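Local coordinates for hypothetical protein PA3696 (Pseudomonas aeruginosa, PDB 1YOX) that is of unknown function but belongs to the AIM24 family of the cupin clan, a beta-rich protein seen here as an assembly of three chains, at residues Gly35-Met40 against Gln88-Ala93; Thr126-Ala131 against Gln149-Asp154. One frame throughout, in Å; residues are numbered along the deposited sequence.

Followed from the N terminus, the chain closes contact 1 first: 35-40 leads away and, after 47 residues, 88-93 returns beside it as the neighbouring strand of a four-stranded antiparallel sheet. Only then does contact 2 open, joining the two strands of a beta hairpin, 126-131 and 149-154, with 17 residues between them, so the two loops lie in series and neither nest nor cross. Contact 1 pairs the strand that is outermost within this chain, buried where a second subunit continues the sheet. Contact 2 forms the margin of a separate six-stranded sheet and stays at the surface. Their centres are 21 Å apart and their nearest atoms about 11 Å.

Contact 1 of 2, residues Gly35-Met40 against Gln88-Ala93; sequences GAMNYM and QHVAFA
Strands 37-40 and 88-92 run antiparallel, their directions 166° apart, and M37 faces F92 and M40 faces V90 as non-hydrogen-bonded pairs. Between these pairs the two residues N38 and Y39 stand opposite the single A91, a classic beta bulge, with the chain kinked at N38 (psi -43°). The N-H of N38 is given to A91 O (2.8 Å) from above the carbonyl plane, while A91 N returns a bond to Y39 O at 3.0 Å. Beyond the bulge A93 N reaches A36 O (2.9 Å), and a water donates to both G35 O and A93 O. The Y39 side chain folds back over its neighbour: CG sits in the crowded position between backbone N and carbonyl carbon (chi1 67°), and the ring presents one face to A91 in a CH-pi contact, CB lying 3.6 Å from the ring centroid and displaced toward the rim. Its OH is held by E21 of strand 19-24. Together with strands 9-13 and 19-24 the pair makes the smaller, four-stranded sheet of this cupin-clan fold, and 37-40 is its margin within the chain. M37, M40, V90 and F92 form an apolar cluster on the face turned away from the Y39 ring. Selenomethionine M37 crosses V90 at about a right angle, its CE tight on V90 CG1 at 3.4 Å, and its CB lies 3.8 Å from F92 CE2. The same methyl, V90 CG1, also takes the CB of selenomethionine M40, at 3.8 Å. F80 of strand 78-82 touches M37, M40 and V90, and its ring meets that of F92 edge-to-face. Y39 and M40 also form an antiparallel ladder with a strand of the second subunit, so the sheet runs on across the interface, and R229 of that subunit donates to M37 O.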
loop_
_atom_site.group_PDB
_atom_site.type_symbol
_atom_site.label_atom_id
_atom_site.label_comp_id
_atom_site.label_asym_id
_atom_site.label_seq_id
_atom_site.Cartn_x
_atom_site.Cartn_y
_atom_site.Cartn_z
ATOM N N GLY C 35 0.521 16.171 9.620
ATOM C CA GLY C 35 0.759 14.722 9.665
ATOM C C GLY C 35 1.164 14.125 8.319
ATOM O O GLY C 35 1.637 13.005 8.264
ATOM N N ALA C 36 0.995 14.886 7.237
ATOM C CA ALA C 36 1.477 14.490 5.908
ATOM C C ALA C 36 2.966 14.783 5.587
ATOM O O ALA C 36 3.524 14.186 4.664
ATOM C CB ALA C 36 0.584 15.041 4.836
HETATM N N MSE C 37 3.616 15.662 6.343
HETATM C CA MSE C 37 5.009 15.990 6.058
HETATM C C MSE C 37 5.974 14.829 6.346
HETATM O O MSE C 37 5.918 14.207 7.424
HETATM C CB MSE C 37 5.441 17.252 6.815
HETATM C CG MSE C 37 6.180 16.971 8.108
HETATM SE SE MSE C 37 8.135 16.866 7.871
HETATM C CE MSE C 37 8.092 18.491 6.928
ATOM N N ASN C 38 6.856 14.556 5.390
ATOM C CA ASN C 38 7.912 13.542 5.542
ATOM C C ASN C 38 9.254 14.134 5.960
ATOM O O ASN C 38 9.975 13.526 6.771
ATOM C CB ASN C 38 8.189 12.820 4.237
ATOM C CG ASN C 38 6.994 12.079 3.680
ATOM O OD1 ASN C 38 6.864 11.990 2.461
ATOM N ND2 ASN C 38 6.152 11.510 4.537
ATOM N N TYR C 39 9.625 15.263 5.347
ATOM C CA TYR C 39 10.890 15.917 5.620
ATOM C C TYR C 39 10.906 17.370 5.180
ATOM O O TYR C 39 10.149 17.790 4.312
ATOM C CB TYR C 39 12.100 15.153 5.023
ATOM C CG TYR C 39 12.154 15.137 3.503
ATOM C CD1 TYR C 39 11.732 14.014 2.800
ATOM C CD2 TYR C 39 12.616 16.241 2.770
ATOM C CE1 TYR C 39 11.753 13.972 1.426
ATOM C CE2 TYR C 39 12.628 16.206 1.357
ATOM C CZ TYR C 39 12.200 15.057 0.701
ATOM O OH TYR C 39 12.191 14.946 -0.680
HETATM N N MSE C 40 11.805 18.126 5.791
HETATM C CA MSE C 40 12.003 19.516 5.440
HETATM C C MSE C 40 13.452 19.913 5.667
HETATM O O MSE C 40 14.090 19.484 6.636
HETATM C CB MSE C 40 11.020 20.449 6.184
HETATM C CG MSE C 40 10.967 20.278 7.668
HETATM SE SE MSE C 40 9.477 21.239 8.564
HETATM C CE MSE C 40 9.819 20.343 10.330
ATOM N N GLN C 88 14.443 26.115 -0.673
ATOM C CA GLN C 88 14.256 25.095 0.341
ATOM C C GLN C 88 13.179 24.092 -0.082
ATOM O O GLN C 88 12.417 24.316 -1.033
ATOM C CB GLN C 88 13.890 25.725 1.680
ATOM C CG GLN C 88 14.900 26.707 2.263
ATOM C CD GLN C 88 16.173 26.048 2.739
ATOM O OE1 GLN C 88 16.146 24.961 3.300
ATOM N NE2 GLN C 88 17.311 26.712 2.514
ATOM N N HIS C 89 13.107 22.982 0.639
ATOM C CA HIS C 89 12.234 21.896 0.246
ATOM C C HIS C 89 11.484 21.313 1.439
ATOM O O HIS C 89 12.023 21.263 2.567
ATOM C CB HIS C 89 13.037 20.809 -0.458
ATOM C CG HIS C 89 13.818 21.303 -1.635
ATOM N ND1 HIS C 89 13.347 21.231 -2.933
ATOM C CD2 HIS C 89 15.053 21.858 -1.713
ATOM C CE1 HIS C 89 14.255 21.736 -3.752
ATOM N NE2 HIS C 89 15.296 22.124 -3.036
ATOM N N VAL C 90 10.245 20.884 1.174
ATOM C CA VAL C 90 9.423 20.117 2.118
ATOM C C VAL C 90 8.652 19.068 1.319
ATOM O O VAL C 90 8.029 19.416 0.331
ATOM C CB VAL C 90 8.323 20.974 2.798
ATOM C CG1 VAL C 90 7.819 20.299 4.067
ATOM C CG2 VAL C 90 8.772 22.378 3.076
ATOM N N ALA C 91 8.653 17.814 1.768
ATOM C CA ALA C 91 7.896 16.750 1.108
ATOM C C ALA C 91 6.646 16.283 1.917
ATOM O O ALA C 91 6.644 16.315 3.164
ATOM C CB ALA C 91 8.810 15.563 0.761
ATOM N N PHE C 92 5.607 15.861 1.185
ATOM C CA PHE C 92 4.321 15.449 1.752
ATOM C C PHE C 92 3.878 14.160 1.102
ATOM O O PHE C 92 4.150 13.961 -0.075
ATOM C CB PHE C 92 3.235 16.520 1.533
ATOM C CG PHE C 92 3.596 17.859 2.099
ATOM C CD1 PHE C 92 4.046 18.881 1.257
ATOM C CD2 PHE C 92 3.521 18.087 3.468
ATOM C CE1 PHE C 92 4.396 20.099 1.754
ATOM C CE2 PHE C 92 3.873 19.310 4.008
ATOM C CZ PHE C 92 4.304 20.338 3.151
ATOM N N ALA C 93 3.240 13.281 1.890
ATOM C CA ALA C 93 2.588 12.038 1.406
ATOM C C ALA C 93 1.354 11.713 2.263
ATOM O O ALA C 93 1.310 12.015 3.476
ATOM C CB ALA C 93 3.537 10.883 1.424
HETATM O O HOH W 1 -0.036 11.563 6.335
#

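Contact 2 of 2, residues Thr126-Ala131 against Gln149-Asp154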
loop_
_atom_site.group_PDB
_atom_site.type_symbol
_atom_site.label_atom_id
_atom_site.label_comp_id
_atom_site.label_asym_id
_atom_site.label_seq_id
_atom_site.Cartn_x
_atom_site.Cartn_y
_atom_site.Cartn_z
ATOM N N THR C 126 -4.455 29.337 -1.622
ATOM C CA THR C 126 -5.559 28.426 -1.848
ATOM C C THR C 126 -6.568 28.676 -0.755
ATOM O O THR C 126 -6.223 28.809 0.427
ATOM C CB THR C 126 -5.146 26.958 -1.846
ATOM O OG1 THR C 126 -4.092 26.745 -2.806
ATOM C CG2 THR C 126 -6.359 26.075 -2.195
ATOM N N ARG C 127 -7.820 28.788 -1.176
ATOM C CA ARG C 127 -8.923 28.910 -0.262
ATOM C C ARG C 127 -9.499 27.501 -0.078
ATOM O O ARG C 127 -9.956 26.874 -1.045
ATOM C CB ARG C 127 -9.933 29.924 -0.813
ATOM C CG ARG C 127 -9.327 31.343 -0.865
ATOM C CD ARG C 127 -10.170 32.366 -1.650
ATOM N NE ARG C 127 -10.066 32.215 -3.105
ATOM C CZ ARG C 127 -11.108 32.008 -3.915
ATOM N NH1 ARG C 127 -12.347 31.940 -3.415
ATOM N NH2 ARG C 127 -10.915 31.884 -5.232
ATOM N N VAL C 128 -9.410 27.009 1.157
ATOM C CA VAL C 128 -9.873 25.668 1.536
ATOM C C VAL C 128 -11.116 25.743 2.412
ATOM O O VAL C 128 -11.054 26.196 3.559
ATOM C CB VAL C 128 -8.768 24.862 2.309
ATOM C CG1 VAL C 128 -9.325 23.519 2.843
ATOM C CG2 VAL C 128 -7.551 24.636 1.425
ATOM N N GLY C 129 -12.238 25.292 1.882
ATOM C CA GLY C 129 -13.452 25.223 2.684
ATOM C C GLY C 129 -14.125 23.866 2.609
ATOM O O GLY C 129 -13.669 22.979 1.876
ATOM N N ILE C 130 -15.219 23.729 3.362
ATOM C CA ILE C 130 -16.061 22.537 3.342
ATOM C C ILE C 130 -17.248 22.741 2.402
ATOM O O ILE C 130 -18.021 23.692 2.547
ATOM C CB ILE C 130 -16.607 22.215 4.741
ATOM C CG1 ILE C 130 -15.481 21.881 5.696
ATOM C CG2 ILE C 130 -17.598 21.047 4.696
ATOM C CD1 ILE C 130 -15.912 21.971 7.138
ATOM N N ALA C 131 -17.402 21.828 1.456
ATOM C CA ALA C 131 -18.517 21.842 0.538
ATOM C C ALA C 131 -19.647 20.882 0.967
ATOM O O ALA C 131 -20.753 20.905 0.397
ATOM C CB ALA C 131 -18.018 21.483 -0.826
ATOM N N GLN C 149 -14.259 18.853 0.659
ATOM C CA GLN C 149 -13.710 20.188 0.746
ATOM C C GLN C 149 -13.838 20.945 -0.582
ATOM O O GLN C 149 -13.962 20.322 -1.640
ATOM C CB GLN C 149 -12.251 20.105 1.174
ATOM C CG GLN C 149 -12.108 19.582 2.575
ATOM C CD GLN C 149 -10.693 19.538 3.004
ATOM O OE1 GLN C 149 -9.836 18.920 2.338
ATOM N NE2 GLN C 149 -10.405 20.197 4.115
ATOM N N LYS C 150 -13.849 22.277 -0.512
ATOM C CA LYS C 150 -13.692 23.099 -1.726
ATOM C C LYS C 150 -12.370 23.842 -1.694
ATOM O O LYS C 150 -12.026 24.501 -0.717
ATOM C CB LYS C 150 -14.877 24.056 -2.001
ATOM C CG LYS C 150 -15.267 24.998 -0.876
ATOM C CD LYS C 150 -16.290 26.071 -1.369
ATOM C CE LYS C 150 -16.783 26.956 -0.196
ATOM N NZ LYS C 150 -18.096 27.646 -0.452
ATOM N N LEU C 151 -11.636 23.684 -2.781
ATOM C CA LEU C 151 -10.343 24.315 -2.963
ATOM C C LEU C 151 -10.549 25.334 -4.086
ATOM O O LEU C 151 -10.913 24.965 -5.215
ATOM C CB LEU C 151 -9.279 23.280 -3.354
ATOM C CG LEU C 151 -9.303 21.902 -2.663
ATOM C CD1 LEU C 151 -8.329 20.930 -3.300
ATOM C CD2 LEU C 151 -9.039 22.022 -1.167
ATOM N N GLU C 152 -10.354 26.609 -3.771
ATOM C CA GLU C 152 -10.457 27.647 -4.805
ATOM C C GLU C 152 -9.256 28.614 -4.859
ATOM O O GLU C 152 -8.592 28.873 -3.861
ATOM C CB GLU C 152 -11.836 28.368 -4.751
ATOM C CG GLU C 152 -12.391 28.652 -3.352
ATOM C CD GLU C 152 -13.917 28.760 -3.296
ATOM O OE1 GLU C 152 -14.620 28.332 -4.243
ATOM O OE2 GLU C 152 -14.428 29.286 -2.279
ATOM N N GLY C 153 -8.980 29.149 -6.039
ATOM C CA GLY C 153 -7.856 30.064 -6.176
ATOM C C GLY C 153 -7.224 29.820 -7.508
ATOM O O GLY C 153 -7.814 29.150 -8.343
ATOM N N ASP C 154 -6.024 30.358 -7.709
ATOM C CA ASP C 154 -5.378 30.295 -9.017
ATOM C C ASP C 154 -4.061 29.527 -8.995
ATOM O O ASP C 154 -3.266 29.597 -9.953
ATOM C CB ASP C 154 -5.187 31.710 -9.590
ATOM C CG ASP C 154 -4.041 32.473 -8.925
ATOM O OD1 ASP C 154 -3.844 32.298 -7.702
ATOM O OD2 ASP C 154 -3.333 33.250 -9.637
#
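R127 and E152 meet as an antiparallel hydrogen-bonded pair and carry the closest side-chain contact of this hairpin edge. The two side chains cross at about a right angle, and E152 lays its CG over one face of the guanidinium, 3.3 Å from NH1 and nearer the rim than the middle of the group. Beyond it the carboxylate plane is turned 21° from the guanidinium, and the NH1 to OE2 salt bridge is long, 3.6 Å. The bend at chi3 (-76°) brings R127 NE back to 3.7 Å from E152 O. Beneath the pair the backbones grip each other reciprocally, R127 N to E152 O and E152 N to R127 O, both 2.8 Å. At the next hydrogen-bonded pair, G129 N bonds to K150 O at 2.7 Å. K150 follows on the same side of the sheet as R127 and E152, its CG 3.8 Å from the backbone C of G129, which has no side chain to meet it. V128 and L151 turn to the opposite side, lying alongside each other with CG2 and CD2 4.0 Å apart; the other methyl, V128 CG1, touches Q149 NE2 at 3.7 Å. Farther out, L151, on the strand next to the edge, packs on F119 and V157 of the adjoining sheet, while its backbone pairs with L112 of strand 111-115. R111, from that same strand, makes a long, weak ion pair with E152 OE1. With two arginines near one carboxylate, E152 would be expected to remain ionised, yet the long separations suggest a diffuse electrostatic attraction, with the E152 methylene packed on the R127 guanidinium, and no short, strong ion pair.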